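Local coordinates for probable outer membrane protein (Pseudomonas aeruginosa, PDB 3DWO) that probably carries long-chain fatty acids or other hydrophobic compounds across the outer membrane as a beta-barrel channel of the FadL family, at residues Ala62-Tyr65 and Gln66-Met70; Thr364-Ala367 and Thr368-Pro371; Ile373-Gly376 and Asp377-Phe380. All coordinates share one frame; numbering follows the deposited sequence.

Interaction 1: Ala62-Tyr65 and Gln66-Met70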
loop_
_atom_site.group_PDB
_atom_site.type_symbol
_atom_site.label_atom_id
_atom_site.label_comp_id
_atom_site.label_asym_id
_atom_site.label_seq_id
_atom_site.Cartn_x
_atom_site.Cartn_y
_atom_site.Cartn_z
ATOM N N ALA A 62 12.048 -18.761 13.918
ATOM C CA ALA A 62 11.230 -19.413 12.905
ATOM C C ALA A 62 11.398 -20.908 13.152
ATOM O O ALA A 62 12.492 -21.363 13.510
ATOM C CB ALA A 62 11.711 -19.044 11.506
ATOM N N TYR A 63 10.317 -21.664 12.972
ATOM C CA TYR A 63 10.340 -23.107 13.195
ATOM C C TYR A 63 9.712 -23.874 12.045
ATOM O O TYR A 63 8.868 -23.340 11.333
ATOM C CB TYR A 63 9.572 -23.460 14.473
ATOM C CG TYR A 63 10.045 -22.734 15.712
ATOM C CD1 TYR A 63 9.586 -21.447 16.016
ATOM C CD2 TYR A 63 10.949 -23.337 16.587
ATOM C CE1 TYR A 63 10.017 -20.778 17.172
ATOM C CE2 TYR A 63 11.388 -22.679 17.739
ATOM C CZ TYR A 63 10.918 -21.407 18.025
ATOM O OH TYR A 63 11.355 -20.776 19.166
ATOM N N ASP A 64 10.127 -25.129 11.865
ATOM C CA ASP A 64 9.545 -25.958 10.825
ATOM C C ASP A 64 8.309 -26.603 11.444
ATOM O O ASP A 64 8.002 -26.372 12.620
ATOM C CB ASP A 64 10.526 -27.031 10.321
ATOM C CG ASP A 64 11.006 -27.973 11.419
ATOM O OD1 ASP A 64 10.290 -28.186 12.426
ATOM O OD2 ASP A 64 12.113 -28.524 11.256
ATOM N N TYR A 65 7.605 -27.410 10.666
ATOM C CA TYR A 65 6.381 -28.043 11.148
ATOM C C TYR A 65 6.571 -28.983 12.338
ATOM O O TYR A 65 5.602 -29.336 13.006
ATOM C CB TYR A 65 5.691 -28.788 9.994
ATOM C CG TYR A 65 6.268 -30.156 9.679
ATOM C CD1 TYR A 65 5.739 -31.310 10.263
ATOM C CD2 TYR A 65 7.335 -30.297 8.799
ATOM C CE1 TYR A 65 6.263 -32.567 9.976
ATOM C CE2 TYR A 65 7.866 -31.546 8.506
ATOM C CZ TYR A 65 7.328 -32.677 9.095
ATOM O OH TYR A 65 7.856 -33.917 8.794
ATOM N N GLN A 66 7.808 -29.393 12.607
ATOM C CA GLN A 66 8.068 -30.293 13.731
ATOM C C GLN A 66 8.549 -29.570 14.982
ATOM O O GLN A 66 8.902 -30.212 15.966
ATOM C CB GLN A 66 9.098 -31.355 13.346
ATOM C CG GLN A 66 8.625 -32.307 12.271
ATOM C CD GLN A 66 9.642 -33.383 11.945
ATOM O OE1 GLN A 66 10.724 -33.103 11.435
ATOM N NE2 GLN A 66 9.295 -34.625 12.241
ATOM N N GLY A 67 8.567 -28.240 14.941
ATOM C CA GLY A 67 9.015 -27.477 16.093
ATOM C C GLY A 67 10.519 -27.244 16.130
ATOM O O GLY A 67 11.041 -26.670 17.087
ATOM N N ASN A 68 11.230 -27.684 15.097
ATOM C CA ASN A 68 12.670 -27.488 15.061
ATOM C C ASN A 68 13.016 -26.098 14.556
ATOM O O ASN A 68 12.312 -25.534 13.720
ATOM C CB ASN A 68 13.348 -28.508 14.136
ATOM C CG ASN A 68 13.105 -29.945 14.564
ATOM O OD1 ASN A 68 13.249 -30.290 15.737
ATOM N ND2 ASN A 68 12.743 -30.793 13.606
ATOM N N PRO A 69 14.096 -25.511 15.079
ATOM C CA PRO A 69 14.458 -24.180 14.592
ATOM C C PRO A 69 14.725 -24.343 13.092
ATOM O O PRO A 69 15.257 -25.374 12.656
ATOM C CB PRO A 69 15.738 -23.869 15.367
ATOM C CG PRO A 69 15.528 -24.599 16.669
ATOM C CD PRO A 69 14.947 -25.916 16.214
ATOM N N MET A 70 14.337 -23.355 12.300
ATOM C CA MET A 70 14.572 -23.438 10.866
ATOM C C MET A 70 16.070 -23.371 10.612
ATOM O O MET A 70 16.809 -22.769 11.389
ATOM C CB MET A 70 13.896 -22.270 10.147
ATOM C CG MET A 70 12.387 -22.393 9.993
ATOM S SD MET A 70 11.967 -23.757 8.909
ATOM C CE MET A 70 12.753 -23.221 7.372
HETATM O O HOH W 1 14.444 -27.220 10.612
HETATM O O HOH W 2 12.001 -31.056 9.912
#
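A type I beta turn from D64 to G67 reverses the chain just beyond strand 44-63, and Y63 and P69 form a single backbone bridge beneath it. M70 N donates to A62 O at 3.0 Å, while D64 N donates to N68 O. G67 N closes the turn on D64 O. G67 has positive phi (87°), a conformation glycine adopts easily.

The D64 carboxylate fills the middle of the loop. Its CG sits between the backbone N and the carbonyl carbon (chi1 59°), which swings the acid back over the turn. OD1 then accepts Q66 N at 2.8 Å and N68 N at 2.9 Å, the two donors arriving from opposite faces of the carboxylate plane. OD2 takes a weak bond from N68 ND2, with the amide turned 80° to the carboxylate, and accepts two waters, one shared with P69 O and the other with Q66 OE1.

Q66 and Y65 run side by side. Q66 CG lies over one face of the phenol, 3.5 Å from the ring centroid, as a CH-pi contact, and the amide is nearly parallel to the ring. Y65 OH bonds to F194 O, tying the turn to another loop. On the strand side, M70 CG meets A62 CB at 3.7 Å and the sulfur passes along the D64 backbone.

With two backbone N-H groups on OD1 and two waters plus a weak amide bond on OD2, D64 is held in place and its negative charge is probably well stabilised in this surface loop.

Interaction 2: Thr364-Ala367 and Thr368-Pro371; sequences THNA and TRDP. With C8E ((hydroxyethyloxy)tri(ethyloxy)octane), chain D.
H365 O collects two backbone donors: T368 N at 3.0 Å, lying above the carbonyl plane, and R369 N at 2.9 Å, tilted 19° from that plane. The chain here is all loop, and these bonds fold it back on itself at H365-T368. N366 and A367, both with helix-like backbone angles, make the bend between them. Water 4 links N366 O and R369 O, adding a solvent bridge across the same fold.

R369 is the side chain that spans the bend. CG stands opposite the backbone N (chi1 -172°), and the chain stays extended until it bends at chi3, carrying the guanidinium back toward T364 and N366. NH1 donates to T364 OG1 at 3.0 Å, with the hydroxyl in the guanidinium plane. NH2 meets N366 OD1, whose amide is turned 75° to the guanidinium; the modelled separation is too short to be taken literally. NH2 also bonds to P410 O, and T364 OG1 bonds to T362 OG1. On the other side of the bend, the T368 hydroxyl comes to the imidazole of H365, with NE2 3.3 Å from OG1; both polar atoms have partners outside the bend, H365 NE2 bonding to T332 OG1 and T368 OG1 to Y331 O. Water 3 donates a hydrogen bond to T368 OG1 and accepts one from H365 N.

The detergent of chain D lies next to this loop, its C2 in close nonbonded contact with D370 OD1 at 3.0 Å and its C1 3.7 Å from T364 CG2. The loop joins strands 351-360 and 378-388; R369 packs on V409 and P371 on L411, both of strand 395-411, and P371 O bonds to the indole of W126.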
loop_
_atom_site.group_PDB
_atom_site.type_symbol
_atom_site.label_atom_id
_atom_site.label_comp_id
_atom_site.label_asym_id
_atom_site.label_seq_id
_atom_site.Cartn_x
_atom_site.Cartn_y
_atom_site.Cartn_z
ATOM N N THR A 364 -3.654 -4.569 9.727
ATOM C CA THR A 364 -3.160 -5.910 10.027
ATOM C C THR A 364 -3.477 -6.241 11.480
ATOM O O THR A 364 -3.766 -5.350 12.275
ATOM C CB THR A 364 -1.628 -6.002 9.829
ATOM O OG1 THR A 364 -0.971 -5.112 10.742
ATOM C CG2 THR A 364 -1.244 -5.615 8.389
ATOM N N HIS A 365 -3.460 -7.525 11.819
ATOM C CA HIS A 365 -3.693 -7.937 13.196
ATOM C C HIS A 365 -2.822 -9.136 13.493
ATOM O O HIS A 365 -2.458 -9.892 12.586
ATOM C CB HIS A 365 -5.185 -8.213 13.487
ATOM C CG HIS A 365 -5.771 -9.384 12.762
ATOM N ND1 HIS A 365 -6.188 -10.526 13.414
ATOM C CD2 HIS A 365 -6.103 -9.555 11.459
ATOM C CE1 HIS A 365 -6.757 -11.346 12.549
ATOM N NE2 HIS A 365 -6.718 -10.781 11.355
ATOM N N ASN A 366 -2.470 -9.264 14.769
ATOM C CA ASN A 366 -1.585 -10.294 15.292
ATOM C C ASN A 366 -1.691 -11.715 14.772
ATOM O O ASN A 366 -0.672 -12.341 14.479
ATOM C CB ASN A 366 -1.689 -10.321 16.822
ATOM C CG ASN A 366 -1.150 -9.060 17.459
ATOM O OD1 ASN A 366 -0.718 -8.136 16.765
ATOM N ND2 ASN A 366 -1.169 -9.013 18.792
ATOM N N ALA A 367 -2.911 -12.234 14.672
ATOM C CA ALA A 367 -3.104 -13.602 14.217
ATOM C C ALA A 367 -2.654 -13.858 12.786
ATOM O O ALA A 367 -2.228 -14.966 12.457
ATOM C CB ALA A 367 -4.576 -13.996 14.380
ATOM N N THR A 368 -2.716 -12.836 11.940
ATOM C CA THR A 368 -2.360 -13.018 10.532
ATOM C C THR A 368 -1.182 -12.213 9.970
ATOM O O THR A 368 -0.719 -12.490 8.861
ATOM C CB THR A 368 -3.574 -12.719 9.633
ATOM O OG1 THR A 368 -3.930 -11.335 9.759
ATOM C CG2 THR A 368 -4.772 -13.571 10.041
ATOM N N ARG A 369 -0.690 -11.226 10.704
ATOM C CA ARG A 369 0.413 -10.434 10.175
ATOM C C ARG A 369 1.615 -11.305 9.829
ATOM O O ARG A 369 1.990 -12.201 10.590
ATOM C CB ARG A 369 0.827 -9.349 11.162
ATOM C CG ARG A 369 1.846 -8.344 10.605
ATOM C CD ARG A 369 1.900 -7.128 11.506
ATOM N NE ARG A 369 1.802 -7.568 12.883
ATOM C CZ ARG A 369 0.885 -7.154 13.749
ATOM N NH1 ARG A 369 -0.030 -6.266 13.396
ATOM N NH2 ARG A 369 0.876 -7.664 14.965
ATOM N N ASP A 370 2.212 -11.040 8.671
ATOM C CA ASP A 370 3.371 -11.798 8.224
ATOM C C ASP A 370 4.464 -10.856 7.722
ATOM O O ASP A 370 4.302 -9.642 7.757
ATOM C CB ASP A 370 2.959 -12.803 7.142
ATOM C CG ASP A 370 2.441 -12.134 5.892
ATOM O OD1 ASP A 370 2.571 -10.895 5.788
ATOM O OD2 ASP A 370 1.919 -12.851 5.006
ATOM N N PRO A 371 5.596 -11.404 7.254
ATOM C CA PRO A 371 6.713 -10.583 6.760
ATOM C C PRO A 371 6.473 -9.727 5.515
ATOM O O PRO A 371 7.222 -8.784 5.270
ATOM C CB PRO A 371 7.823 -11.615 6.534
ATOM C CG PRO A 371 7.463 -12.718 7.513
ATOM C CD PRO A 371 5.986 -12.823 7.309
HETATM C C1 C8E D . -0.168 -8.583 6.500
HETATM C C2 C8E D . 0.294 -9.086 5.211
HETATM C C3 C8E D . -0.636 -8.914 4.102
HETATM C C4 C8E D . 0.039 -9.381 2.904
HETATM C C5 C8E D . -0.626 -8.787 1.717
HETATM C C6 C8E D . 0.259 -8.837 0.568
HETATM C C7 C8E D . -0.716 -8.745 -0.504
HETATM C C8 C8E D . -0.174 -7.884 -1.583
HETATM O O9 C8E D . -0.123 -8.184 -2.971
HETATM C C10 C8E D . 0.607 -9.317 -3.399
HETATM C C11 C8E D . 0.457 -9.357 -4.887
HETATM O O12 C8E D . -0.608 -10.245 -5.266
HETATM C C13 C8E D . -0.207 -11.455 -5.980
HETATM C C14 C8E D . 0.283 -12.789 -5.333
HETATM O O15 C8E D . -0.137 -14.174 -5.527
HETATM C C16 C8E D . -1.190 -14.555 -4.617
HETATM C C17 C8E D . -0.704 -15.158 -3.286
HETATM O O18 C8E D . 0.635 -15.656 -3.081
HETATM C C19 C8E D . 0.782 -17.066 -3.396
HETATM C C20 C8E D . 1.318 -18.128 -2.365
HETATM O O21 C8E D . 2.718 -18.449 -2.360
HETATM O O HOH W 3 -2.617 -8.941 9.229
HETATM O O HOH W 4 1.538 -12.669 13.119
#

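Interaction 3: Ile373-Gly376 and Asp377-Phe380; sequences IPDG and DRYF. With C8E ((hydroxyethyloxy)tri(ethyloxy)octane), chain E; C8E ((hydroxyethyloxy)tri(ethyloxy)octane), chain D; C8E ((hydroxyethyloxy)tri(ethyloxy)octane), chain F.
D375 OD2 lies at the edge of the R378 guanidinium, near its plane, and C17 of the chain E detergent lies over one face. G376 O is also near the edge, on the side of NE, and touches R378 CD at 3.1 Å. The salt bridge is side-on: R378 NE and NH2 each donate to D375 OD2 at 2.9 Å, and both bonds are bent, with angles near 143°. The carboxylate stands 82° to the guanidinium; NE uses the anti lone pair of OD2, whereas NH2 comes from above the carboxylate plane.

R378 reaches back because its chain bends at chi2 (85°), bringing the guanidinium from the start of strand 378-388 to the preceding loop. Along that loop, D375 CB touches the terminal O21 of chain E at 3.0 Å. I373 packs its CB and CG1 on the octyl tail of chain D. Farther along the strand, the ring of Y379 presents a face to C11 of the chain F detergent.

D375 OD1 bonds to T362 OG1, and weak bonds to OD2 from the backbone nitrogens of A1 and G2 bring the chain's N-terminus against this loop. R378 NH1 makes a long, weak ion pair with D360. In this buried setting, opposite charges are paired beside bound amphiphiles, which probably favours the ionised form of both residues.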
loop_
_atom_site.group_PDB
_atom_site.type_symbol
_atom_site.label_atom_id
_atom_site.label_comp_id
_atom_site.label_asym_id
_atom_site.label_seq_id
_atom_site.Cartn_x
_atom_site.Cartn_y
_atom_site.Cartn_z
ATOM N N ILE A 373 3.871 -7.656 4.775
ATOM C CA ILE A 373 3.401 -6.340 5.211
ATOM C C ILE A 373 3.374 -6.363 6.744
ATOM O O ILE A 373 2.315 -6.504 7.352
ATOM C CB ILE A 373 1.957 -6.063 4.726
ATOM C CG1 ILE A 373 1.816 -6.373 3.230
ATOM C CG2 ILE A 373 1.595 -4.611 5.003
ATOM C CD1 ILE A 373 2.573 -5.425 2.319
ATOM N N PRO A 374 4.542 -6.237 7.383
ATOM C CA PRO A 374 4.591 -6.257 8.847
ATOM C C PRO A 374 4.443 -4.876 9.479
ATOM O O PRO A 374 5.345 -4.431 10.183
ATOM C CB PRO A 374 5.965 -6.844 9.117
ATOM C CG PRO A 374 6.803 -6.148 8.046
ATOM C CD PRO A 374 5.903 -6.246 6.806
ATOM N N ASP A 375 3.328 -4.188 9.254
ATOM C CA ASP A 375 3.217 -2.864 9.860
ATOM C C ASP A 375 2.344 -2.799 11.108
ATOM O O ASP A 375 1.686 -3.769 11.486
ATOM C CB ASP A 375 2.760 -1.815 8.825
ATOM C CG ASP A 375 1.271 -1.796 8.623
ATOM O OD1 ASP A 375 0.667 -2.887 8.566
ATOM O OD2 ASP A 375 0.706 -0.686 8.506
ATOM N N GLY A 376 2.384 -1.644 11.758
ATOM C CA GLY A 376 1.610 -1.421 12.961
ATOM C C GLY A 376 1.123 0.008 12.915
ATOM O O GLY A 376 1.372 0.717 11.930
ATOM N N ASP A 377 0.422 0.438 13.957
ATOM C CA ASP A 377 -0.081 1.802 13.998
ATOM C C ASP A 377 1.090 2.760 13.786
ATOM O O ASP A 377 2.200 2.487 14.237
ATOM C CB ASP A 377 -0.754 2.075 15.346
ATOM C CG ASP A 377 -2.000 1.234 15.556
ATOM O OD1 ASP A 377 -2.545 0.720 14.555
ATOM O OD2 ASP A 377 -2.446 1.101 16.715
ATOM N N ARG A 378 0.852 3.868 13.087
ATOM C CA ARG A 378 1.919 4.836 12.843
ATOM C C ARG A 378 1.568 6.229 13.338
ATOM O O ARG A 378 0.398 6.608 13.406
ATOM C CB ARG A 378 2.237 4.985 11.347
ATOM C CG ARG A 378 2.443 3.717 10.542
ATOM C CD ARG A 378 1.126 3.157 10.044
ATOM N NE ARG A 378 1.334 2.152 9.007
ATOM C CZ ARG A 378 1.698 2.435 7.760
ATOM N NH1 ARG A 378 1.890 3.694 7.391
ATOM N NH2 ARG A 378 1.880 1.459 6.880
ATOM N N TYR A 379 2.602 6.983 13.690
ATOM C CA TYR A 379 2.439 8.368 14.094
ATOM C C TYR A 379 3.185 9.121 12.998
ATOM O O TYR A 379 4.327 8.788 12.682
ATOM C CB TYR A 379 3.102 8.656 15.442
ATOM C CG TYR A 379 2.200 8.505 16.645
ATOM C CD1 TYR A 379 0.867 8.914 16.601
ATOM C CD2 TYR A 379 2.693 7.997 17.844
ATOM C CE1 TYR A 379 0.049 8.816 17.722
ATOM C CE2 TYR A 379 1.887 7.897 18.972
ATOM C CZ TYR A 379 0.568 8.306 18.904
ATOM O OH TYR A 379 -0.228 8.195 20.021
ATOM N N PHE A 380 2.539 10.113 12.400
ATOM C CA PHE A 380 3.171 10.895 11.346
ATOM C C PHE A 380 3.503 12.294 11.860
ATOM O O PHE A 380 2.665 12.946 12.491
ATOM C CB PHE A 380 2.320 11.203 10.077
ATOM C CG PHE A 380 2.124 10.097 9.179
ATOM C CD1 PHE A 380 2.337 10.263 7.813
ATOM C CD2 PHE A 380 1.607 8.886 9.632
ATOM C CE1 PHE A 380 2.041 9.238 6.911
ATOM C CE2 PHE A 380 1.308 7.855 8.737
ATOM C CZ PHE A 380 1.526 8.033 7.373
HETATM C C1 C8E E . 7.204 0.780 -5.717
HETATM C C2 C8E E . 6.939 0.570 -4.301
HETATM C C3 C8E E . 5.749 1.254 -3.803
HETATM C C4 C8E E . 6.185 2.492 -3.180
HETATM C C5 C8E E . 5.475 2.653 -1.895
HETATM C C6 C8E E . 5.523 4.036 -1.477
HETATM C C7 C8E E . 5.018 3.908 -0.126
HETATM C C8 C8E E . 5.852 4.739 0.752
HETATM O O9 C8E E . 5.509 5.252 2.021
HETATM C C10 C8E E . 4.405 6.123 2.151
HETATM C C11 C8E E . 4.351 6.442 3.613
HETATM O O12 C8E E . 4.240 5.238 4.400
HETATM C C13 C8E E . 4.524 5.396 5.819
HETATM C C14 C8E E . 5.132 4.310 6.762
HETATM O O15 C8E E . 6.308 3.463 6.620
HETATM C C16 C8E E . 5.974 2.220 5.969
HETATM C C17 C8E E . 5.564 1.088 6.924
HETATM O O18 C8E E . 6.407 -0.046 7.209
HETATM C C19 C8E E . 6.176 -1.152 6.291
HETATM C C20 C8E E . 5.565 -2.532 6.729
HETATM O O21 C8E E . 4.206 -2.817 6.388
HETATM C C1 C8E D . -0.168 -8.583 6.500
HETATM C C2 C8E D . 0.294 -9.086 5.211
HETATM C C3 C8E D . -0.636 -8.914 4.102
HETATM C C4 C8E D . 0.039 -9.381 2.904
HETATM C C5 C8E D . -0.626 -8.787 1.717
HETATM C C6 C8E D . 0.259 -8.837 0.568
HETATM C C7 C8E D . -0.716 -8.745 -0.504
HETATM C C8 C8E D . -0.174 -7.884 -1.583
HETATM O O9 C8E D . -0.123 -8.184 -2.971
HETATM C C10 C8E D . 0.607 -9.317 -3.399
HETATM C C11 C8E D . 0.457 -9.357 -4.887
HETATM O O12 C8E D . -0.608 -10.245 -5.266
HETATM C C13 C8E D . -0.207 -11.455 -5.980
HETATM C C14 C8E D . 0.283 -12.789 -5.333
HETATM O O15 C8E D . -0.137 -14.174 -5.527
HETATM C C16 C8E D . -1.190 -14.555 -4.617
HETATM C C17 C8E D . -0.704 -15.158 -3.286
HETATM O O18 C8E D . 0.635 -15.656 -3.081
HETATM C C19 C8E D . 0.782 -17.066 -3.396
HETATM C C20 C8E D . 1.318 -18.128 -2.365
HETATM O O21 C8E D . 2.718 -18.449 -2.360
HETATM C C2 C8E F . 7.169 9.249 18.525
HETATM C C3 C8E F . 6.789 8.330 19.600
HETATM C C4 C8E F . 7.151 6.985 19.170
HETATM C C5 C8E F . 5.984 6.072 19.382
HETATM C C6 C8E F . 5.988 4.957 18.435
HETATM C C7 C8E F . 4.945 5.382 17.504
HETATM C C8 C8E F . 4.040 4.252 17.169
HETATM O O9 C8E F . 2.620 4.307 17.067
HETATM C C10 C8E F . 1.869 4.681 18.207
HETATM C C11 C8E F . 0.427 4.669 17.788
#

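Interactions 2 and 3 follow one another along the loop after strand 351-360, and interaction 3 runs on into strand 378-388. Their centres are 12 Å apart, and they touch directly. T364 OG1 makes a weak hydrogen bond to D375 O, and R369 CD packs on that same carbonyl oxygen at 3.4 Å. Both also meet the detergent of chain D, whose alkyl end touches both D370 and I373, consistent with a hydrophobic binding region in this FadL homologue. Interaction 1 stands apart, at the end of strand 44-63: its centre is 19 Å from that of interaction 2 and 28 Å from that of interaction 3, with nearest atoms about 9 and 14 Å away.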